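Local coordinates for protein putative PTS system, cellobiose-specific IIA component (Streptococcus mutans, PDB 3L8R) that probably acts as the trimeric IIA phosphocarrier of a cellobiose-type phosphotransferase system, accepting a phosphoryl group from HPr and passing it on during sugar uptake, at residues L78-Y81 with A82-T85; S34-A37 with R38-V41; A44-A47 with M48-K51. One frame throughout, in Å; residues are numbered along the deposited sequence.

Contact 1 of 3, residues L78-Y81 with A82-T85; sequences LQEY and ASGT
The backbone oxygen of E80 is gripped by three groups from S83 and T85, just where helix 53-82 runs out. The shortest of the three bonds is from the S83 hydroxyl, with OG 3.0 Å from E80 O; it approaches from one flank of the carbonyl and slightly tilted from its plane. This return is possible because S83 has chi1 86°, which tucks OG between its own backbone N and carbonyl carbon and so back over the preceding turn. Serine suits the position, being short enough to reach back to the carbonyl three residues earlier. The other two grips are weak: S83 N lies 3.2 Å from E80 O, and T85 N is 3.3 Å from that oxygen.

The regular backbone pattern persists as far as S83, whose N also bonds to Q79 O, while A82 N is 2.7 Å from L78 O. Beyond it the chain reverses. G84 N donates to Y81 O at 3.1 Å, coming from above the carbonyl plane. With phi at 101°, a side chain on G84 would collide with the preceding carbonyl oxygen, which is why glycine suits the place. Past this turn, the bond to CB in T85 is directed back toward the helix. The E80 chain bends at chi2 (-69°), bringing OE1 to T85 OG1 at 2.5 Å; the hydroxyl donates, but the bond is very short and its exact length is doubtful.

Y81 faces another way: its hydroxyl bonds to E90 of the second subunit, and its ring packs on I92 of that chain, tying the helix end to the trimer. Around the carbonyls the chain makes a Schellman motif, with G84 N to Y81 O as the inner bond and the weak T85 N to E80 O as the outer one.

Contact 2 of 3, residues S34-A37 with R38-V41; sequences SGNA and RSIV
S34 O accepts from R38 N at 2.7 Å and A37 O from V41 N at 2.9 Å, two regular alpha-helical bonds in the middle of helix 20-49, one of the three helices of the bundle. Their side chains face the tightly packed interior. The small A37 lets L67 of helix 53-82 and T103 of helix 91-118 come close, and branched V41 sets its CG2 3.3 Å from A37 O while meeting A63 and L106.

R38 shares this buried flank but carries its charge onward. CG lies anti to the backbone N (chi1 -153°) and the chain stays extended to NE, carrying the guanidinium out to T102, which NH1 bonds, and to a salt bridge between NH2 and E108 of the third subunit. S34 OG bonds to H99 ND1; the S34 side chain lies about 8 Å from that of H95, the predicted phosphohistidine.

The opposite character appears at N36 and S39, polar residues on the more exposed flank. The side chains of N36 and buried I40 meet loosely, N36 OD1 standing 3.9 Å from I40 CD1. What does hold is the N36 carbonyl: its oxygen accepts both I40 N at 3.0 Å and the S39 hydroxyl, OG 2.9 Å from N36 O.

Contact 3 of 3, residues A44-A47 with M48-K51; sequences AFDA and MREK
At the C-terminal end of helix 20-49 a Met-aromatic contact and a salt bridge lie one residue apart, F45 reaching M48 and D46 reaching R49, both across a spacing of three that brings side chains onto neighbouring turns. F45 and M48 run side by side. The methyl CE of M48 touches the edge of the phenyl ring near its plane, 3.7 Å from F45 CD1, and SD sits 5.0 Å from the ring centroid in an oblique position. The bend of the methionine at chi3 (60°) turns CE back toward the ring. M48 also packs on M113 and Y117 of helix 91-118, an irregular surface that a flexible thioether can follow.

D46 and R49 form the polar counterpart. R49 NH2 donates to D46 OD1 at 3.1 Å, with an N-H...O angle of 155°. OD1 meets the guanidinium edge in its plane and is itself approached nearly along its C-O bond; the two planes are 18° apart, and the bond uses one nitrogen and one oxygen. R49 also has a long, weak ion pair with E112 of the third subunit, and packs on Y117.

A47 has only a methyl, which allows close packing on L55 and A56 of helix 53-82. Behind the side chains, M48 N bonds to A44 O at 2.9 Å and E50 N to D46 O at 3.1 Å. E50 is the first residue to leave helical angles, and K51 N then turns to M48 O at 2.9 Å. The arrangement is that of a helix terminus in a three-helix bundle, apolar toward the other helices and charged toward solvent and the neighbouring subunit.

How the contacts relate
Contacts 2 and 3 adjoin in sequence on helix 20-49, their centres about 15 Å apart, whereas contact 1 closes the next helix, 53-82, on the far side of the chain's centre from contact 3. Contact 2 is the buried one, in mid-helix and close to the predicted active site; the polar ends of S34 and R38 turn to partners on helix 91-118 and the third subunit. Contact 3 is partly buried and mixes packing with a charged pair. Contact 1, at the surface, relies on backbone N-H and carbonyl groups, two hydroxyls and one carboxylate. Both helix ends leave helical angles through a residue of positive phi, glycine in contact 1 and lysine in contact 3.

Contact 1 of 3, residues L78-Y81 with A82-T85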
ATOM      1  N   LEU A  78      12.261  -4.787 -12.417  1.00 33.11           N
ATOM      2  CA  LEU A  78      12.225  -3.429 -12.952  1.00 33.70           C
ATOM      3  C   LEU A  78      13.428  -3.173 -13.866  1.00 34.85           C
ATOM      4  O   LEU A  78      13.273  -2.712 -14.988  1.00 34.69           O
ATOM      5  CB  LEU A  78      12.214  -2.428 -11.810  1.00 32.98           C
ATOM      6  CG  LEU A  78      10.909  -1.839 -11.279  1.00 31.74           C
ATOM      7  CD1 LEU A  78       9.704  -2.619 -11.611  1.00 30.87           C
ATOM      8  CD2 LEU A  78      11.020  -1.615  -9.778  1.00 31.57           C
ATOM      9  N   GLN A  79      14.619  -3.519 -13.388  1.00 36.28           N
ATOM     10  CA  GLN A  79      15.869  -3.254 -14.110  1.00 38.12           C
ATOM     11  C   GLN A  79      15.935  -4.079 -15.416  1.00 37.94           C
ATOM     12  O   GLN A  79      16.401  -3.579 -16.452  1.00 38.32           O
ATOM     13  CB  GLN A  79      17.084  -3.506 -13.186  1.00 38.69           C
ATOM     14  CG  GLN A  79      18.339  -2.685 -13.493  1.00 43.05           C
ATOM     15  CD  GLN A  79      18.724  -1.664 -12.391  1.00 47.59           C
ATOM     16  OE1 GLN A  79      18.518  -1.894 -11.188  1.00 48.67           O
ATOM     17  NE2 GLN A  79      19.324  -0.546 -12.815  1.00 48.63           N
ATOM     18  N   GLU A  80      15.462  -5.328 -15.356  1.00 37.81           N
ATOM     19  CA  GLU A  80      15.220  -6.144 -16.540  1.00 37.70           C
ATOM     20  C   GLU A  80      14.267  -5.457 -17.496  1.00 37.56           C
ATOM     21  O   GLU A  80      14.542  -5.375 -18.688  1.00 38.29           O
ATOM     22  CB  GLU A  80      14.642  -7.508 -16.174  1.00 37.80           C
ATOM     23  CG  GLU A  80      15.648  -8.627 -15.988  1.00 40.91           C
ATOM     24  CD  GLU A  80      16.344  -9.071 -17.286  1.00 43.89           C
ATOM     25  OE1 GLU A  80      15.797  -8.854 -18.402  1.00 44.31           O
ATOM     26  OE2 GLU A  80      17.453  -9.646 -17.178  1.00 44.11           O
ATOM     27  N   TYR A  81      13.133  -4.975 -16.991  1.00 37.44           N
ATOM     28  CA  TYR A  81      12.196  -4.257 -17.849  1.00 36.79           C
ATOM     29  C   TYR A  81      12.859  -3.023 -18.475  1.00 36.71           C
ATOM     30  O   TYR A  81      12.633  -2.732 -19.663  1.00 36.95           O
ATOM     31  CB  TYR A  81      10.913  -3.847 -17.104  1.00 36.72           C
ATOM     32  CG  TYR A  81      10.052  -2.835 -17.881  1.00 36.41           C
ATOM     33  CD1 TYR A  81      10.223  -1.455 -17.707  1.00 36.50           C
ATOM     34  CD2 TYR A  81       9.108  -3.259 -18.807  1.00 35.21           C
ATOM     35  CE1 TYR A  81       9.467  -0.530 -18.430  1.00 35.72           C
ATOM     36  CE2 TYR A  81       8.340  -2.345 -19.522  1.00 36.06           C
ATOM     37  CZ  TYR A  81       8.521  -0.978 -19.331  1.00 37.09           C
ATOM     38  OH  TYR A  81       7.760  -0.057 -20.057  1.00 36.90           O
ATOM     39  N   ALA A  82      13.630  -2.282 -17.676  1.00 36.21           N
ATOM     40  CA  ALA A  82      14.239  -1.033 -18.149  1.00 36.38           C
ATOM     41  C   ALA A  82      15.232  -1.289 -19.289  1.00 36.34           C
ATOM     42  O   ALA A  82      15.402  -0.452 -20.150  1.00 36.34           O
ATOM     43  CB  ALA A  82      14.909  -0.289 -17.016  1.00 36.05           C
ATOM     44  N   SER A  83      15.846  -2.469 -19.307  1.00 36.51           N
ATOM     45  CA  SER A  83      16.819  -2.819 -20.325  1.00 36.50           C
ATOM     46  C   SER A  83      16.192  -3.340 -21.610  1.00 36.58           C
ATOM     47  O   SER A  83      16.917  -3.791 -22.509  1.00 37.41           O
ATOM     48  CB  SER A  83      17.795  -3.857 -19.780  1.00 36.97           C
ATOM     49  OG  SER A  83      17.280  -5.177 -19.933  1.00 38.94           O
ATOM     50  N   GLY A  84      14.861  -3.297 -21.704  1.00 36.33           N
ATOM     51  CA  GLY A  84      14.145  -3.672 -22.920  1.00 35.12           C
ATOM     52  C   GLY A  84      13.517  -5.047 -22.921  1.00 35.84           C
ATOM     53  O   GLY A  84      12.786  -5.386 -23.851  1.00 35.39           O
ATOM     54  N   THR A  85      13.791  -5.859 -21.895  1.00 36.54           N
ATOM     55  CA  THR A  85      13.134  -7.183 -21.775  1.00 37.15           C
ATOM     56  C   THR A  85      11.609  -7.068 -21.526  1.00 36.59           C
ATOM     57  O   THR A  85      11.158  -6.300 -20.698  1.00 36.29           O
ATOM     58  CB  THR A  85      13.778  -8.098 -20.663  1.00 37.66           C
ATOM     59  OG1 THR A  85      15.199  -7.914 -20.627  1.00 38.29           O
ATOM     60  CG2 THR A  85      13.455  -9.600 -20.917  1.00 37.00           C
TER
HETATM   61  O   HOH W   1      10.818  -3.357 -22.076  1.00 37.39           O

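Contact 2 of 3, residues S34-A37 with R38-V41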
ATOM      1  N   SER A  34       8.168 -11.182   1.513  1.00 18.79           N
ATOM      2  CA  SER A  34       7.535 -10.014   2.097  1.00 18.54           C
ATOM      3  C   SER A  34       6.482 -10.433   3.109  1.00 17.39           C
ATOM      4  O   SER A  34       6.341  -9.776   4.148  1.00 16.93           O
ATOM      5  CB  SER A  34       7.079  -8.977   1.048  1.00 19.36           C
ATOM      6  OG  SER A  34       5.744  -9.210   0.573  1.00 23.88           O
ATOM      7  N   GLY A  35       5.831 -11.580   2.865  1.00 17.58           N
ATOM      8  CA  GLY A  35       4.879 -12.173   3.835  1.00 18.21           C
ATOM      9  C   GLY A  35       5.586 -12.387   5.172  1.00 19.78           C
ATOM     10  O   GLY A  35       5.103 -12.005   6.241  1.00 21.29           O
ATOM     11  N   ASN A  36       6.770 -12.974   5.120  1.00 20.46           N
ATOM     12  CA  ASN A  36       7.549 -13.181   6.316  1.00 21.05           C
ATOM     13  C   ASN A  36       7.899 -11.856   6.979  1.00 21.04           C
ATOM     14  O   ASN A  36       7.764 -11.708   8.209  1.00 21.32           O
ATOM     15  CB  ASN A  36       8.818 -13.934   5.986  1.00 21.54           C
ATOM     16  CG  ASN A  36       9.526 -14.440   7.228  1.00 23.98           C
ATOM     17  OD1 ASN A  36      10.751 -14.519   7.270  1.00 27.16           O
ATOM     18  ND2 ASN A  36       8.762 -14.800   8.234  1.00 25.64           N
ATOM     19  N   ALA A  37       8.326 -10.877   6.171  1.00 19.89           N
ATOM     20  CA  ALA A  37       8.726  -9.587   6.737  1.00 17.98           C
ATOM     21  C   ALA A  37       7.511  -8.960   7.348  1.00 17.47           C
ATOM     22  O   ALA A  37       7.605  -8.346   8.408  1.00 17.53           O
ATOM     23  CB  ALA A  37       9.372  -8.663   5.680  1.00 17.70           C
ATOM     24  N   ARG A  38       6.342  -9.153   6.734  1.00 16.60           N
ATOM     25  CA  ARG A  38       5.157  -8.606   7.362  1.00 16.06           C
ATOM     26  C   ARG A  38       4.866  -9.222   8.700  1.00 17.01           C
ATOM     27  O   ARG A  38       4.440  -8.525   9.621  1.00 18.02           O
ATOM     28  CB  ARG A  38       3.917  -8.679   6.490  1.00 15.55           C
ATOM     29  CG  ARG A  38       2.927  -7.583   6.850  1.00 13.45           C
ATOM     30  CD  ARG A  38       1.575  -7.847   6.131  1.00 13.10           C
ATOM     31  NE  ARG A  38       0.737  -6.663   6.058  1.00  9.51           N
ATOM     32  CZ  ARG A  38       0.721  -5.794   5.049  1.00  7.66           C
ATOM     33  NH1 ARG A  38       1.460  -5.950   3.958  1.00  2.42           N
ATOM     34  NH2 ARG A  38      -0.106  -4.784   5.128  1.00  7.70           N
ATOM     35  N   SER A  39       5.044 -10.530   8.841  1.00 17.79           N
ATOM     36  CA  SER A  39       4.741 -11.109  10.140  1.00 18.50           C
ATOM     37  C   SER A  39       5.753 -10.623  11.153  1.00 18.27           C
ATOM     38  O   SER A  39       5.435 -10.482  12.330  1.00 19.18           O
ATOM     39  CB  SER A  39       4.698 -12.633  10.098  1.00 19.14           C
ATOM     40  OG  SER A  39       6.007 -13.176  10.009  1.00 22.89           O
ATOM     41  N   ILE A  40       6.964 -10.328  10.707  1.00 17.27           N
ATOM     42  CA  ILE A  40       7.948  -9.886  11.664  1.00 17.32           C
ATOM     43  C   ILE A  40       7.624  -8.482  12.101  1.00 17.76           C
ATOM     44  O   ILE A  40       7.810  -8.115  13.297  1.00 18.33           O
ATOM     45  CB  ILE A  40       9.405 -10.001  11.173  1.00 16.77           C
ATOM     46  CG1 ILE A  40       9.780 -11.456  10.909  1.00 14.16           C
ATOM     47  CG2 ILE A  40      10.335  -9.505  12.252  1.00 19.70           C
ATOM     48  CD1 ILE A  40      10.817 -11.588   9.831  1.00 11.89           C
ATOM     49  N   VAL A  41       7.122  -7.687  11.161  1.00 16.42           N
ATOM     50  CA  VAL A  41       6.766  -6.335  11.546  1.00 16.00           C
ATOM     51  C   VAL A  41       5.690  -6.388  12.619  1.00 16.60           C
ATOM     52  O   VAL A  41       5.732  -5.607  13.583  1.00 16.46           O
ATOM     53  CB  VAL A  41       6.302  -5.475  10.369  1.00 15.34           C
ATOM     54  CG1 VAL A  41       5.732  -4.165  10.905  1.00 14.43           C
ATOM     55  CG2 VAL A  41       7.449  -5.224   9.419  1.00 14.45           C
TER

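Contact 3 of 3, residues A44-A47 with M48-K51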
ATOM      1  N   ALA A  44       7.120  -6.931  15.821  1.00 21.14           N
ATOM      2  CA  ALA A  44       7.529  -5.654  16.395  1.00 21.83           C
ATOM      3  C   ALA A  44       6.329  -4.910  16.988  1.00 23.21           C
ATOM      4  O   ALA A  44       6.464  -4.300  18.055  1.00 23.78           O
ATOM      5  CB  ALA A  44       8.277  -4.797  15.413  1.00 21.81           C
ATOM      6  N   PHE A  45       5.158  -4.941  16.328  1.00 23.44           N
ATOM      7  CA  PHE A  45       3.990  -4.326  16.949  1.00 22.88           C
ATOM      8  C   PHE A  45       3.567  -5.028  18.245  1.00 24.03           C
ATOM      9  O   PHE A  45       3.076  -4.387  19.163  1.00 24.28           O
ATOM     10  CB  PHE A  45       2.807  -4.259  16.003  1.00 21.70           C
ATOM     11  CG  PHE A  45       2.888  -3.143  14.999  1.00 20.63           C
ATOM     12  CD1 PHE A  45       3.017  -1.791  15.409  1.00 19.91           C
ATOM     13  CD2 PHE A  45       2.817  -3.416  13.639  1.00 15.46           C
ATOM     14  CE1 PHE A  45       3.079  -0.761  14.479  1.00 15.23           C
ATOM     15  CE2 PHE A  45       2.874  -2.394  12.722  1.00 15.06           C
ATOM     16  CZ  PHE A  45       3.000  -1.057  13.139  1.00 15.43           C
ATOM     17  N   ASP A  46       3.718  -6.340  18.336  1.00 25.66           N
ATOM     18  CA  ASP A  46       3.280  -7.010  19.556  1.00 27.43           C
ATOM     19  C   ASP A  46       4.253  -6.608  20.683  1.00 28.27           C
ATOM     20  O   ASP A  46       3.839  -6.395  21.827  1.00 27.68           O
ATOM     21  CB  ASP A  46       3.230  -8.536  19.417  1.00 27.73           C
ATOM     22  CG  ASP A  46       2.356  -9.039  18.243  1.00 29.66           C
ATOM     23  OD1 ASP A  46       1.177  -8.639  18.077  1.00 30.07           O
ATOM     24  OD2 ASP A  46       2.870  -9.906  17.486  1.00 34.78           O
ATOM     25  N   ALA A  47       5.533  -6.469  20.323  1.00 29.27           N
ATOM     26  CA  ALA A  47       6.615  -6.186  21.278  1.00 30.74           C
ATOM     27  C   ALA A  47       6.601  -4.752  21.739  1.00 32.04           C
ATOM     28  O   ALA A  47       7.004  -4.478  22.870  1.00 32.74           O
ATOM     29  CB  ALA A  47       8.008  -6.558  20.710  1.00 30.35           C
ATOM     30  N   MET A  48       6.156  -3.847  20.864  1.00 33.07           N
ATOM     31  CA  MET A  48       5.818  -2.471  21.253  1.00 34.20           C
ATOM     32  C   MET A  48       4.730  -2.506  22.316  1.00 35.12           C
ATOM     33  O   MET A  48       4.828  -1.856  23.357  1.00 34.92           O
ATOM     34  CB  MET A  48       5.310  -1.664  20.043  1.00 33.84           C
ATOM     35  CG  MET A  48       6.376  -0.831  19.350  1.00 33.21           C
ATOM     36  SD  MET A  48       6.025  -0.362  17.632  1.00 30.82           S
ATOM     37  CE  MET A  48       4.541   0.552  17.869  1.00 30.52           C
ATOM     38  N   ARG A  49       3.692  -3.285  22.045  1.00 36.72           N
ATOM     39  CA  ARG A  49       2.527  -3.327  22.919  1.00 38.65           C
ATOM     40  C   ARG A  49       2.856  -3.812  24.333  1.00 39.52           C
ATOM     41  O   ARG A  49       2.276  -3.322  25.302  1.00 39.42           O
ATOM     42  CB  ARG A  49       1.398  -4.139  22.281  1.00 38.68           C
ATOM     43  CG  ARG A  49       0.725  -3.386  21.173  1.00 40.50           C
ATOM     44  CD  ARG A  49      -0.602  -3.952  20.845  1.00 43.29           C
ATOM     45  NE  ARG A  49      -0.473  -5.141  20.028  1.00 47.83           N
ATOM     46  CZ  ARG A  49      -1.478  -5.708  19.370  1.00 50.29           C
ATOM     47  NH1 ARG A  49      -2.704  -5.186  19.413  1.00 48.93           N
ATOM     48  NH2 ARG A  49      -1.243  -6.807  18.661  1.00 52.14           N
ATOM     49  N   GLU A  50       3.800  -4.750  24.427  1.00 40.93           N
ATOM     50  CA  GLU A  50       4.278  -5.321  25.690  1.00 42.45           C
ATOM     51  C   GLU A  50       5.317  -4.419  26.361  1.00 42.16           C
ATOM     52  O   GLU A  50       5.965  -4.813  27.337  1.00 42.56           O
ATOM     53  CB  GLU A  50       4.845  -6.737  25.434  1.00 43.40           C
ATOM     54  CG  GLU A  50       6.049  -7.198  26.306  1.00 47.63           C
ATOM     55  CD  GLU A  50       5.641  -7.801  27.672  1.00 54.22           C
ATOM     56  OE1 GLU A  50       4.460  -8.217  27.825  1.00 56.56           O
ATOM     57  OE2 GLU A  50       6.507  -7.854  28.591  1.00 55.38           O
ATOM     58  N   LYS A  51       5.480  -3.208  25.837  1.00 41.85           N
ATOM     59  CA  LYS A  51       6.352  -2.232  26.454  1.00 41.55           C
ATOM     60  C   LYS A  51       7.818  -2.514  26.091  1.00 40.63           C
ATOM     61  O   LYS A  51       8.696  -1.724  26.432  1.00 41.20           O
ATOM     62  CB  LYS A  51       6.143  -2.266  27.976  1.00 42.05           C
ATOM     63  CG  LYS A  51       6.201  -0.925  28.697  1.00 44.49           C
ATOM     64  CD  LYS A  51       6.633  -1.130  30.189  1.00 48.51           C
ATOM     65  CE  LYS A  51       7.672  -0.064  30.661  1.00 49.76           C
ATOM     66  NZ  LYS A  51       8.758   0.229  29.648  1.00 48.51           N
TER